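Local coordinates for putative branched-chain amino acid transport system substrate-binding protein (Rhodopseudomonas palustris, PDB 4FB4), which probably serves as the substrate-binding component of a branched-chain amino acid-type transport system, and is captured here with caffeic acid bound, at residues T13-G18 and V47-G52; G24-N29 and S279-A284; P95-A100 and W111-P116; M115-P120 and A284-D289; G240-S245 and L350-D355. All coordinates share one frame; numbering follows the deposited sequence.

Contact 1 (T13-G18 and V47-G52)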
# COMPACT_ATOMS: atom_id res chain seq x y z
N THR A 13 13.26 4.98 1.05
CA THR A 13 12.73 6.22 1.61
C THR A 13 11.33 5.94 2.08
O THR A 13 10.47 5.50 1.32
CB THR A 13 12.86 7.44 0.64
OG1 THR A 13 12.38 8.66 1.25
CG2 THR A 13 12.18 7.23 -0.62
N VAL A 14 11.10 6.13 3.38
CA VAL A 14 9.77 5.99 3.93
C VAL A 14 9.45 7.12 4.90
O VAL A 14 10.31 7.87 5.30
CB VAL A 14 9.56 4.61 4.63
CG1 VAL A 14 9.32 3.49 3.60
CG2 VAL A 14 10.70 4.28 5.58
N THR A 15 8.20 7.18 5.33
CA THR A 15 7.77 8.27 6.15
C THR A 15 7.74 7.81 7.60
O THR A 15 6.84 7.07 8.00
CB THR A 15 6.38 8.73 5.75
OG1 THR A 15 6.41 9.05 4.36
CG2 THR A 15 5.98 9.97 6.65
N THR A 16 8.69 8.29 8.38
CA THR A 16 8.74 7.93 9.77
C THR A 16 8.53 9.11 10.74
O THR A 16 8.55 8.90 11.94
CB THR A 16 10.04 7.17 10.11
OG1 THR A 16 11.17 7.96 9.76
CG2 THR A 16 10.07 5.86 9.32
N THR A 17 8.30 10.31 10.20
CA THR A 17 7.88 11.47 11.00
C THR A 17 6.63 12.07 10.37
O THR A 17 6.33 11.90 9.16
CB THR A 17 8.98 12.54 11.10
OG1 THR A 17 9.34 12.97 9.77
CG2 THR A 17 10.23 12.02 11.84
N GLY A 18 5.83 12.70 11.21
CA GLY A 18 4.63 13.36 10.76
C GLY A 18 3.50 12.36 10.78
O GLY A 18 3.69 11.20 11.19
N VAL A 47 18.19 3.45 4.95
CA VAL A 47 16.82 3.93 5.22
C VAL A 47 16.81 5.43 5.57
O VAL A 47 17.53 5.84 6.50
CB VAL A 47 16.21 3.14 6.37
CG1 VAL A 47 14.75 3.55 6.56
CG2 VAL A 47 16.34 1.64 6.12
N LEU A 48 16.11 6.24 4.78
CA LEU A 48 15.96 7.68 4.97
C LEU A 48 14.47 8.08 5.14
O LEU A 48 13.55 7.50 4.54
CB LEU A 48 16.59 8.46 3.81
CG LEU A 48 18.10 8.30 3.61
CD1 LEU A 48 18.63 9.15 2.46
CD2 LEU A 48 18.84 8.65 4.90
N ASP A 49 14.21 8.99 6.07
CA ASP A 49 12.87 9.57 6.29
C ASP A 49 12.65 10.66 5.24
O ASP A 49 13.57 11.41 4.92
CB ASP A 49 12.79 10.19 7.69
CG ASP A 49 11.42 10.82 8.01
OD1 ASP A 49 10.34 10.43 7.48
OD2 ASP A 49 11.43 11.72 8.88
N ASP A 50 11.43 10.73 4.73
CA ASP A 50 11.05 11.82 3.84
C ASP A 50 9.97 12.73 4.42
O ASP A 50 9.57 13.74 3.79
CB ASP A 50 10.65 11.30 2.46
CG ASP A 50 9.58 10.19 2.49
OD1 ASP A 50 8.62 10.27 3.32
OD2 ASP A 50 9.74 9.21 1.67
N GLY A 51 9.47 12.36 5.59
CA GLY A 51 8.39 13.07 6.25
C GLY A 51 7.07 13.15 5.47
O GLY A 51 6.19 13.92 5.81
N GLY A 52 6.93 12.38 4.40
CA GLY A 52 5.75 12.44 3.57
C GLY A 52 5.87 13.47 2.44
O GLY A 52 4.95 13.63 1.64
O HOH W 1 3.98 12.40 7.49

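Contact 2 (G24-N29 and S279-A284). With DHC (caffeic acid), chain B.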
# COMPACT_ATOMS: atom_id res chain seq x y z
N GLY A 24 4.78 4.42 7.72
CA GLY A 24 6.20 4.16 7.49
C GLY A 24 6.90 3.47 8.65
O GLY A 24 7.90 2.79 8.45
N ILE A 25 6.43 3.65 9.87
CA ILE A 25 7.10 3.03 11.01
C ILE A 25 7.01 1.50 10.97
O ILE A 25 8.02 0.82 11.13
CB ILE A 25 6.65 3.62 12.37
CG1 ILE A 25 7.25 5.03 12.53
CG2 ILE A 25 7.11 2.74 13.53
CD1 ILE A 25 6.71 5.78 13.74
N PRO A 26 5.82 0.94 10.68
CA PRO A 26 5.78 -0.51 10.51
C PRO A 26 6.58 -1.02 9.30
O PRO A 26 7.19 -2.09 9.39
CB PRO A 26 4.28 -0.83 10.34
CG PRO A 26 3.58 0.36 10.97
CD PRO A 26 4.47 1.55 10.73
N GLU A 27 6.63 -0.23 8.22
CA GLU A 27 7.47 -0.56 7.08
C GLU A 27 8.96 -0.62 7.47
O GLU A 27 9.64 -1.60 7.13
CB GLU A 27 7.23 0.41 5.91
CG GLU A 27 5.79 0.28 5.45
CD GLU A 27 5.29 1.33 4.45
OE1 GLU A 27 5.94 2.35 4.28
OE2 GLU A 27 4.21 1.07 3.83
N ARG A 28 9.43 0.35 8.24
CA ARG A 28 10.78 0.36 8.72
C ARG A 28 11.05 -0.81 9.70
O ARG A 28 12.09 -1.47 9.64
CB ARG A 28 11.14 1.68 9.39
CG ARG A 28 12.61 1.69 9.79
CD ARG A 28 13.05 2.97 10.41
NE ARG A 28 12.41 3.15 11.69
CZ ARG A 28 12.32 4.32 12.33
NH1 ARG A 28 12.87 5.46 11.83
NH2 ARG A 28 11.69 4.36 13.49
N ASN A 29 10.15 -1.02 10.62
CA ASN A 29 10.28 -2.08 11.61
C ASN A 29 10.38 -3.49 10.97
O ASN A 29 11.10 -4.34 11.45
CB ASN A 29 9.07 -2.03 12.56
CG ASN A 29 9.17 -0.92 13.57
OD1 ASN A 29 10.22 -0.26 13.67
ND2 ASN A 29 8.10 -0.74 14.39
N SER A 279 -0.46 -6.77 16.38
CA SER A 279 0.26 -5.61 15.89
C SER A 279 0.54 -5.73 14.38
O SER A 279 1.08 -4.79 13.77
CB SER A 279 1.55 -5.42 16.68
OG SER A 279 2.37 -6.59 16.70
N ARG A 280 0.09 -6.84 13.76
CA ARG A 280 0.27 -7.01 12.32
C ARG A 280 -0.33 -5.81 11.56
O ARG A 280 -1.27 -5.19 12.06
CB ARG A 280 -0.43 -8.29 11.83
CG ARG A 280 -1.94 -8.31 12.02
CD ARG A 280 -2.54 -9.68 11.84
NE ARG A 280 -1.99 -10.65 12.76
CZ ARG A 280 -2.38 -11.93 12.81
NH1 ARG A 280 -3.34 -12.39 11.99
NH2 ARG A 280 -1.83 -12.74 13.68
N SER A 281 0.20 -5.51 10.38
CA SER A 281 -0.39 -4.46 9.54
C SER A 281 -0.14 -4.70 8.08
O SER A 281 0.77 -5.40 7.70
CB SER A 281 0.15 -3.07 9.91
OG SER A 281 1.49 -2.89 9.44
N GLN A 282 -0.98 -4.03 7.28
CA GLN A 282 -0.94 -4.01 5.83
C GLN A 282 0.42 -3.48 5.43
O GLN A 282 1.00 -3.89 4.42
CB GLN A 282 -2.06 -3.03 5.39
CG GLN A 282 -2.08 -2.53 3.96
CD GLN A 282 -2.69 -3.53 2.97
OE1 GLN A 282 -3.16 -4.60 3.37
NE2 GLN A 282 -2.67 -3.19 1.69
N PHE A 283 0.94 -2.57 6.23
CA PHE A 283 2.09 -1.72 5.80
C PHE A 283 3.44 -2.40 6.00
O PHE A 283 4.28 -2.41 5.06
CB PHE A 283 2.01 -0.36 6.52
CG PHE A 283 0.63 0.24 6.47
CD1 PHE A 283 -0.00 0.43 5.26
CD2 PHE A 283 -0.04 0.55 7.63
CE1 PHE A 283 -1.29 0.93 5.22
CE2 PHE A 283 -1.31 1.07 7.60
CZ PHE A 283 -1.94 1.21 6.38
N ALA A 284 3.61 -3.04 7.16
CA ALA A 284 4.76 -3.94 7.43
C ALA A 284 4.93 -4.97 6.32
O ALA A 284 6.03 -5.23 5.85
CB ALA A 284 4.58 -4.67 8.78
C1 DHC B . -1.77 7.40 0.46
O1 DHC B . -1.28 8.10 -0.44
C2 DHC B . -2.05 5.95 0.30
C3 DHC B . -1.49 5.16 1.18
C1' DHC B . -1.56 3.64 1.10
C2' DHC B . -0.47 2.92 1.56
C3' DHC B . -0.44 1.55 1.49
C4' DHC B . -1.55 0.79 0.91
C5' DHC B . -2.64 1.51 0.42
C6' DHC B . -2.60 2.93 0.51
O4' DHC B . -1.47 -0.57 0.89
O3' DHC B . 0.64 0.90 2.01
O2 DHC B . -1.94 7.87 1.61

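Contact 3 (P95-A100 and W111-P116). With DHC (caffeic acid), chain B.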
# COMPACT_ATOMS: atom_id res chain seq x y z
N PRO A 95 15.84 0.23 -10.69
CA PRO A 95 14.58 -0.40 -10.32
C PRO A 95 14.00 0.19 -9.05
O PRO A 95 14.74 0.44 -8.08
CB PRO A 95 14.97 -1.87 -10.10
CG PRO A 95 16.11 -2.06 -11.00
CD PRO A 95 16.88 -0.76 -10.95
N HIS A 96 12.69 0.38 -9.04
CA HIS A 96 11.98 1.01 -7.93
C HIS A 96 10.78 0.18 -7.58
O HIS A 96 9.92 -0.11 -8.44
CB HIS A 96 11.54 2.42 -8.34
CG HIS A 96 10.48 3.07 -7.44
ND1 HIS A 96 9.38 3.72 -7.94
CD2 HIS A 96 10.35 3.09 -6.06
CE1 HIS A 96 8.66 4.21 -6.91
NE2 HIS A 96 9.22 3.76 -5.75
N ILE A 97 10.74 -0.26 -6.34
CA ILE A 97 9.61 -0.95 -5.76
C ILE A 97 8.84 0.04 -4.90
O ILE A 97 9.34 0.53 -3.89
CB ILE A 97 10.04 -2.19 -4.92
CG1 ILE A 97 10.87 -3.18 -5.75
CG2 ILE A 97 8.79 -2.83 -4.35
CD1 ILE A 97 11.47 -4.35 -4.96
N ALA A 98 7.65 0.42 -5.34
CA ALA A 98 6.80 1.40 -4.65
C ALA A 98 6.14 0.73 -3.45
O ALA A 98 5.68 -0.37 -3.57
CB ALA A 98 5.75 1.94 -5.64
N LEU A 99 6.11 1.40 -2.28
CA LEU A 99 5.44 0.94 -1.09
C LEU A 99 4.10 1.63 -0.83
O LEU A 99 3.51 1.46 0.26
CB LEU A 99 6.39 1.04 0.13
CG LEU A 99 7.74 0.30 0.03
CD1 LEU A 99 8.62 0.46 1.28
CD2 LEU A 99 7.51 -1.15 -0.31
N ALA A 100 3.62 2.43 -1.79
CA ALA A 100 2.30 3.04 -1.77
C ALA A 100 1.74 2.91 -3.20
O ALA A 100 2.50 2.73 -4.17
CB ALA A 100 2.36 4.51 -1.35
N TRP A 111 10.67 1.46 -14.99
CA TRP A 111 11.53 1.16 -13.85
C TRP A 111 10.79 0.97 -12.56
O TRP A 111 11.43 0.53 -11.60
CB TRP A 111 12.61 2.23 -13.72
CG TRP A 111 13.58 2.17 -14.89
CD1 TRP A 111 13.59 2.96 -16.03
CD2 TRP A 111 14.68 1.24 -15.05
NE1 TRP A 111 14.60 2.60 -16.86
CE2 TRP A 111 15.29 1.54 -16.32
CE3 TRP A 111 15.23 0.21 -14.26
CZ2 TRP A 111 16.37 0.82 -16.79
CZ3 TRP A 111 16.30 -0.48 -14.74
CH2 TRP A 111 16.86 -0.20 -15.96
N SER A 112 9.47 1.20 -12.53
CA SER A 112 8.69 1.11 -11.27
C SER A 112 7.71 -0.10 -11.24
O SER A 112 7.05 -0.38 -12.21
CB SER A 112 7.90 2.40 -10.98
OG SER A 112 8.73 3.50 -10.67
N VAL A 113 7.70 -0.83 -10.13
CA VAL A 113 6.60 -1.77 -9.85
C VAL A 113 6.04 -1.34 -8.53
O VAL A 113 6.68 -0.56 -7.81
CB VAL A 113 7.07 -3.24 -9.80
CG1 VAL A 113 7.59 -3.70 -11.18
CG2 VAL A 113 8.08 -3.44 -8.70
N ALA A 114 4.88 -1.85 -8.17
CA ALA A 114 4.26 -1.49 -6.89
C ALA A 114 3.82 -2.70 -6.10
O ALA A 114 3.34 -3.67 -6.65
CB ALA A 114 3.10 -0.53 -7.11
N MSE A 115 4.05 -2.65 -4.79
CA MSE A 115 3.66 -3.72 -3.92
C MSE A 115 2.22 -3.65 -3.42
O MSE A 115 1.59 -4.71 -3.29
CB MSE A 115 4.58 -3.83 -2.66
CG MSE A 115 6.04 -4.04 -2.95
SE MSE A 115 6.39 -5.64 -4.02
CE MSE A 115 6.01 -6.66 -2.63
N PRO A 116 1.71 -2.44 -3.05
CA PRO A 116 0.31 -2.41 -2.56
C PRO A 116 -0.67 -2.80 -3.64
O PRO A 116 -0.38 -2.63 -4.82
CB PRO A 116 0.08 -0.93 -2.18
CG PRO A 116 1.45 -0.43 -1.82
CD PRO A 116 2.39 -1.16 -2.81
C1 DHC B . -1.77 7.40 0.46
O1 DHC B . -1.28 8.10 -0.44
C2 DHC B . -2.05 5.95 0.30
C3 DHC B . -1.49 5.16 1.18
C1' DHC B . -1.56 3.64 1.10
C2' DHC B . -0.47 2.92 1.56
C3' DHC B . -0.44 1.55 1.49
C4' DHC B . -1.55 0.79 0.91
C5' DHC B . -2.64 1.51 0.42
C6' DHC B . -2.60 2.93 0.51
O4' DHC B . -1.47 -0.57 0.89
O3' DHC B . 0.64 0.90 2.01
O2 DHC B . -1.94 7.87 1.61

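Contact 4 (M115-P120 and A284-D289). With DHC (caffeic acid), chain B.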
# COMPACT_ATOMS: atom_id res chain seq x y z
N MSE A 115 4.05 -2.65 -4.79
CA MSE A 115 3.66 -3.72 -3.92
C MSE A 115 2.22 -3.65 -3.42
O MSE A 115 1.59 -4.71 -3.29
CB MSE A 115 4.58 -3.83 -2.66
CG MSE A 115 6.04 -4.04 -2.95
SE MSE A 115 6.39 -5.64 -4.02
CE MSE A 115 6.01 -6.66 -2.63
N PRO A 116 1.71 -2.44 -3.05
CA PRO A 116 0.31 -2.41 -2.56
C PRO A 116 -0.67 -2.80 -3.64
O PRO A 116 -0.38 -2.63 -4.82
CB PRO A 116 0.08 -0.93 -2.18
CG PRO A 116 1.45 -0.43 -1.82
CD PRO A 116 2.39 -1.16 -2.81
N GLN A 117 -1.79 -3.36 -3.23
CA GLN A 117 -2.83 -3.77 -4.17
C GLN A 117 -3.33 -2.57 -5.02
O GLN A 117 -3.53 -1.48 -4.50
CB GLN A 117 -4.00 -4.36 -3.40
CG GLN A 117 -3.69 -5.69 -2.74
CD GLN A 117 -3.06 -5.55 -1.38
OE1 GLN A 117 -2.80 -4.43 -0.92
NE2 GLN A 117 -2.78 -6.69 -0.73
N PRO A 118 -3.50 -2.78 -6.33
CA PRO A 118 -3.99 -1.66 -7.13
C PRO A 118 -5.42 -1.30 -6.71
O PRO A 118 -6.19 -2.18 -6.25
CB PRO A 118 -3.94 -2.18 -8.58
CG PRO A 118 -3.90 -3.64 -8.46
CD PRO A 118 -3.26 -3.99 -7.14
N ILE A 119 -5.76 -0.03 -6.86
CA ILE A 119 -7.08 0.48 -6.45
C ILE A 119 -8.23 -0.34 -7.07
O ILE A 119 -9.16 -0.71 -6.36
CB ILE A 119 -7.22 2.00 -6.71
CG1 ILE A 119 -6.61 2.83 -5.54
CG2 ILE A 119 -8.68 2.43 -6.83
CD1 ILE A 119 -5.25 2.45 -5.07
N PRO A 120 -8.15 -0.65 -8.38
CA PRO A 120 -9.30 -1.34 -8.96
C PRO A 120 -9.62 -2.69 -8.36
O PRO A 120 -10.79 -3.08 -8.34
CB PRO A 120 -8.94 -1.46 -10.44
CG PRO A 120 -8.11 -0.24 -10.68
CD PRO A 120 -7.24 -0.16 -9.44
N ALA A 284 3.61 -3.04 7.16
CA ALA A 284 4.76 -3.94 7.43
C ALA A 284 4.93 -4.97 6.32
O ALA A 284 6.03 -5.23 5.85
CB ALA A 284 4.58 -4.67 8.78
N ALA A 285 3.83 -5.47 5.84
CA ALA A 285 3.85 -6.50 4.86
C ALA A 285 4.42 -6.03 3.56
O ALA A 285 5.04 -6.82 2.84
CB ALA A 285 2.44 -7.08 4.70
N HIS A 286 4.26 -4.76 3.20
CA HIS A 286 4.76 -4.29 1.90
C HIS A 286 6.26 -4.30 1.82
O HIS A 286 6.84 -4.67 0.77
CB HIS A 286 4.21 -2.91 1.51
CG HIS A 286 2.74 -2.85 1.37
ND1 HIS A 286 2.03 -3.80 0.77
CD2 HIS A 286 1.83 -1.89 1.77
CE1 HIS A 286 0.72 -3.49 0.83
NE2 HIS A 286 0.61 -2.32 1.40
N SER A 287 6.91 -3.78 2.85
CA SER A 287 8.37 -3.83 2.85
C SER A 287 8.92 -5.27 2.95
O SER A 287 9.87 -5.65 2.25
CB SER A 287 8.98 -2.89 3.91
OG SER A 287 8.64 -3.27 5.19
N PHE A 288 8.29 -6.10 3.77
CA PHE A 288 8.65 -7.50 3.87
C PHE A 288 8.53 -8.19 2.50
O PHE A 288 9.45 -8.90 2.07
CB PHE A 288 7.76 -8.16 4.89
CG PHE A 288 8.04 -9.62 5.13
CD1 PHE A 288 9.00 -10.02 6.05
CD2 PHE A 288 7.32 -10.59 4.47
CE1 PHE A 288 9.23 -11.35 6.28
CE2 PHE A 288 7.55 -11.92 4.71
CZ PHE A 288 8.50 -12.29 5.64
N ASP A 289 7.42 -7.93 1.80
CA ASP A 289 7.16 -8.50 0.50
C ASP A 289 8.11 -8.02 -0.58
O ASP A 289 8.46 -8.79 -1.46
CB ASP A 289 5.74 -8.23 0.05
CG ASP A 289 4.71 -9.04 0.87
OD1 ASP A 289 5.10 -9.87 1.78
OD2 ASP A 289 3.50 -8.86 0.62
C1 DHC B . -1.77 7.40 0.46
O1 DHC B . -1.28 8.10 -0.44
C2 DHC B . -2.05 5.95 0.30
C3 DHC B . -1.49 5.16 1.18
C1' DHC B . -1.56 3.64 1.10
C2' DHC B . -0.47 2.92 1.56
C3' DHC B . -0.44 1.55 1.49
C4' DHC B . -1.55 0.79 0.91
C5' DHC B . -2.64 1.51 0.42
C6' DHC B . -2.60 2.93 0.51
O4' DHC B . -1.47 -0.57 0.89
O3' DHC B . 0.64 0.90 2.01
O2 DHC B . -1.94 7.87 1.61

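Contact 5 (G240-S245 and L350-D355)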
# COMPACT_ATOMS: atom_id res chain seq x y z
N GLY A 240 -18.77 -1.76 12.45
CA GLY A 240 -19.43 -2.04 11.19
C GLY A 240 -18.77 -1.49 9.93
O GLY A 240 -19.32 -1.65 8.85
N VAL A 241 -17.62 -0.84 10.05
CA VAL A 241 -16.93 -0.34 8.87
C VAL A 241 -16.61 -1.53 7.96
O VAL A 241 -16.42 -2.66 8.43
CB VAL A 241 -15.63 0.45 9.23
CG1 VAL A 241 -14.51 -0.48 9.69
CG2 VAL A 241 -15.17 1.31 8.06
N LEU A 242 -16.60 -1.30 6.66
CA LEU A 242 -16.12 -2.29 5.72
C LEU A 242 -14.81 -1.79 5.17
O LEU A 242 -14.69 -0.61 4.78
CB LEU A 242 -17.12 -2.52 4.57
CG LEU A 242 -18.46 -3.15 4.91
CD1 LEU A 242 -18.26 -4.33 5.87
CD2 LEU A 242 -19.41 -2.14 5.52
N MSE A 243 -13.80 -2.66 5.13
CA MSE A 243 -12.46 -2.24 4.75
C MSE A 243 -11.75 -3.29 3.87
O MSE A 243 -11.65 -4.45 4.25
CB MSE A 243 -11.62 -1.98 5.99
CG MSE A 243 -10.32 -1.30 5.70
SE MSE A 243 -9.27 -1.24 7.30
CE MSE A 243 -10.39 0.01 8.35
N ALA A 244 -11.26 -2.87 2.72
CA ALA A 244 -10.38 -3.69 1.87
C ALA A 244 -9.04 -3.88 2.60
O ALA A 244 -8.51 -2.93 3.16
CB ALA A 244 -10.13 -3.00 0.51
N SER A 245 -8.51 -5.11 2.63
CA SER A 245 -7.14 -5.34 3.06
C SER A 245 -6.45 -6.48 2.34
O SER A 245 -7.08 -7.27 1.62
CB SER A 245 -7.02 -5.49 4.58
OG SER A 245 -6.97 -6.81 5.05
N LEU A 350 -11.89 -8.92 2.53
CA LEU A 350 -12.68 -7.82 3.07
C LEU A 350 -12.77 -7.98 4.58
O LEU A 350 -13.00 -9.10 5.07
CB LEU A 350 -14.06 -7.79 2.40
CG LEU A 350 -15.05 -6.71 2.83
CD1 LEU A 350 -14.63 -5.34 2.30
CD2 LEU A 350 -16.48 -7.08 2.40
N LEU A 351 -12.56 -6.87 5.30
CA LEU A 351 -12.63 -6.83 6.75
C LEU A 351 -13.79 -5.98 7.25
O LEU A 351 -14.21 -4.99 6.61
CB LEU A 351 -11.33 -6.23 7.32
CG LEU A 351 -10.02 -6.96 7.06
CD1 LEU A 351 -8.88 -6.17 7.69
CD2 LEU A 351 -10.07 -8.35 7.71
N THR A 352 -14.28 -6.34 8.42
CA THR A 352 -15.17 -5.46 9.18
C THR A 352 -14.59 -5.32 10.59
O THR A 352 -13.54 -5.92 10.90
CB THR A 352 -16.63 -5.97 9.21
OG1 THR A 352 -17.50 -4.94 9.73
CG2 THR A 352 -16.77 -7.26 10.05
N VAL A 353 -15.21 -4.46 11.40
CA VAL A 353 -14.80 -4.28 12.77
C VAL A 353 -16.00 -4.65 13.62
O VAL A 353 -17.10 -4.17 13.35
CB VAL A 353 -14.38 -2.84 13.09
CG1 VAL A 353 -14.15 -2.69 14.61
CG2 VAL A 353 -13.15 -2.43 12.28
N LYS A 354 -15.77 -5.54 14.59
CA LYS A 354 -16.77 -6.00 15.55
C LYS A 354 -16.13 -6.08 16.93
O LYS A 354 -15.07 -6.70 17.09
CB LYS A 354 -17.28 -7.38 15.20
CG LYS A 354 -17.95 -7.45 13.84
CD LYS A 354 -19.23 -6.62 13.74
CE LYS A 354 -19.91 -6.80 12.38
NZ LYS A 354 -20.26 -8.22 12.08
N ASP A 355 -16.79 -5.43 17.89
CA ASP A 355 -16.29 -5.26 19.25
C ASP A 355 -14.81 -4.92 19.29
O ASP A 355 -14.03 -5.57 19.97
CB ASP A 355 -16.59 -6.52 20.08
CG ASP A 355 -18.10 -6.80 20.18
OD1 ASP A 355 -18.83 -6.00 20.81
OD2 ASP A 355 -18.56 -7.83 19.62

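Contact 1 (T13-G18 and V47-G52)
Asp-49 OD1 is gripped from opposite faces of its carboxylate: Thr-16 N donates to it across the contact at 2.8 Å, and Gly-51 N does so from within its own segment, closing an Asx turn. Both donors stand well out of the carboxylate plane, by 54° and 66°. The other oxygen, Asp-49 OD2, takes Thr-17 OG1 on its syn lone pair at 2.6 Å. In place of this aspartate, an alanine would probably leave Thr-16 N and Gly-51 N without their shared acceptor and the Thr-17 hydroxyl free to turn. These loops follow strands 8-14 and 41-49, parallel neighbours in an alpha/beta lobe of the periplasmic binding protein fold. Val-14 carries the strand pairing, its N donating to Leu-48 O at 3.0 Å and its O accepting from Asp-50 N. Asp-50 binds a second set of hydroxyls. Its OD1 meets Thr-15 OG1 on the syn side at 2.7 Å while Gly-52 N arrives on the anti side, a second Asx turn. Its OD2 accepts from Thr-13 OG1, also at 2.7 Å and anti, and bonds to Ser-76 OG. Beyond the strands, one water donates to both Thr-17 O and Gly-51 O.

Contact 2 (G24-N29 and S279-A284)
Pro-26 and Glu-27 of helix 21-30 lie against the start of helix 282-302, where Ser-281 is the N-cap. The cap itself is well defined: Ser-281 OG accepts from Ala-284 N at 3.1 Å, with a weaker bond from Phe-283 N. The same OG meets Pro-26 CB at 3.6 Å, so the proline ring packs against the cap, and Pro-26 CB also reaches Ala-284 CB at 4.2 Å. Glu-27 has CG beside its backbone N (chi1 -62°) and an extended chain beyond, which lays CG against Phe-283 O at 3.1 Å and carries OE2 on to Phe-283 CB at 3.8 Å. Its carboxylate stands steeply to the Phe-283 ring, the planes 79° apart, while OE1 is bonded to Ser-77 OG. Cutting this glutamate back to an alanine is likely to open a gap beside Phe-283 and deprive the Ser-77 hydroxyl of one of its partners.

On the pocket side, Phe-283 and Gln-282 meet caffeic acid. One face of the Phe-283 ring carries Gln-282 CB, offset toward the rim, and CD1 at the ring edge meets O3' of the ligand at 3.3 Å. Gln-282 folds at chi2, which turns its amide toward the ligand instead of letting it run straight on. Its OE1 accepts from Gly-246 N, and NE2 serves both Gln-117 OE1 and the ligand. The latter bond is almost perfectly straight, with Gln-282 NE2 3.0 Å from O4' of caffeic acid and an angle of 179° at the hydrogen.

Contact 3 (P95-A100 and W111-P116)
The imidazole of His-96 has Ala-98 N over one face, offset toward the rim, and Ser-112 OG at its edge, in the ring plane and 2.8 Å from ND1. The ring reaches that hydroxyl with CG anti to the backbone N (chi1 165°). Its far nitrogen, NE2, is bonded to Gly-75 O, while Ser-112 OG also bonds to Ser-86 OG; polar partners at both nitrogens thus fix the rotation of a buried ring. One residue earlier, at the same N-terminal end of the strand pair, the Trp-111 indole runs beside the Pro-95 ring, pointing the same way, with CE3 3.8 Å from Pro-95 CD.

From here the chain runs on as a parallel pair, strands 96-98 and 112-114 of a beta-alpha-beta unit whose helix is 106-109. Their short axes diverge by 29°. The register is set by alternating backbone bonds: His-96 N to Trp-111 O, Val-113 N to His-96 O, Ala-98 N to Val-113 O at 2.8 Å, and Met-115 N to Ala-98 O. On the sheet face opposite His-96, Ile-97 CG1 lies alongside Val-113 CG2 at 4.1 Å. The other branch, Ile-97 CG2, presses on Met-115 CG at 3.3 Å, tighter than usual carbon contact, and touches its selenium; Met-115, a selenomethionine, is bent at both chi2 and chi3. Past the strand ends, Pro-116 CG packs on Leu-99 O at 3.5 Å, and Leu-99 O accepts a weak bond from caffeic acid O3'.

Contact 4 (M115-P120 and A284-D289)
His-286 lies with one imidazole face under Pro-116: CG of the proline is 3.9 Å from the ring centroid and only 13° off its normal, a CH-pi contact centred on the ring. The histidine belongs to helix 282-302. The chain at 115-120 is a crossover of the two-lobed periplasmic binding protein fold, since it leaves the sheet containing strand 112-114 and enters helix 119-132, which packs on the other sheet. A second approach comes from the backbone, Pro-116 CA standing 3.6 Å from His-286 CE1. At the ring edge, near its plane, Gln-117 OE1 is 4.0 Å from His-286 CE1, with the amide turned 64° against the imidazole. This is no more than contact, for OE1 accepts from Gln-282 NE2, and the amide nitrogen of Gln-117 bonds to Ser-347 O. Met-115 CG rests 3.9 Å from the backbone His-286 O. One turn farther along the helix, the Asp-289 carboxylate is held from a loop by Ser-329 OG and Gln-330 N. With its face backed by the proline, the imidazole presents its edge to caffeic acid, whose O4' also touches Pro-116 CB at 3.5 Å. His-286 NE2 and that O4' share a hydrogen bond of 2.8 Å.

Contact 5 (G240-S245 and L350-D355)
Leu-351 packs along Met-243 and Ser-245 step by step: its CB lies 3.6 Å from Met-243 O, its CG is 3.7 Å from Ser-245 OG, and its tip CD1 comes within 3.3 Å of that same hydroxyl oxygen. Leu-351 sits on strand 350-354, antiparallel to strand 242-245, which carries the other two, in the sheet of the second lobe of the periplasmic binding protein fold; the short axes meet at 139°, a marked twist. Met-243 and Leu-351 form a hydrogen-bonded pair, N to O both ways, with Leu-351 N to Met-243 O at 2.8 Å. On the face opposite these side chains, Leu-350 bends CD1 back toward Met-243 O, and helix 119-132 touches both Leu-242 and Leu-350. Toward the other end, the pairing passes to a side chain. Thr-352 holds OG1 anti to its backbone N (chi1 -168°), where it donates to Val-241 O at 2.8 Å, the carbonyl being met 30° from its plane. Val-241 CG1 and Val-353 CG2 cross obliquely, a snug 3.5 Å apart. Although Val-353 N is buried here without a partner, the residue's carbonyl is used: Gly-240 N, at positive phi, donates to Val-353 O at 3.1 Å.

Overall arrangement
Contacts 1 and 3 belong to one sheet, yet contact 1, partly open to solvent at the strand ends, is dominated by carboxylates holding hydroxyls and backbone N-H groups, whereas contact 3 is fully buried and combines strand pairing with apolar packing. Contacts 2 and 4 share Ala-284 and helix 282-302, which receives helix 21-30 in one and the interlobe crossover in the other. Both are buried, rely on side-chain packing and present polar ends to caffeic acid. Contact 3 passes Met-115 and Pro-116 on to contact 4. Contact 5, buried in the second sheet, is the one antiparallel strand pair, joined by backbone bonds, apolar side chains and a threonine hydroxyl on a carbonyl, without touching the ligand.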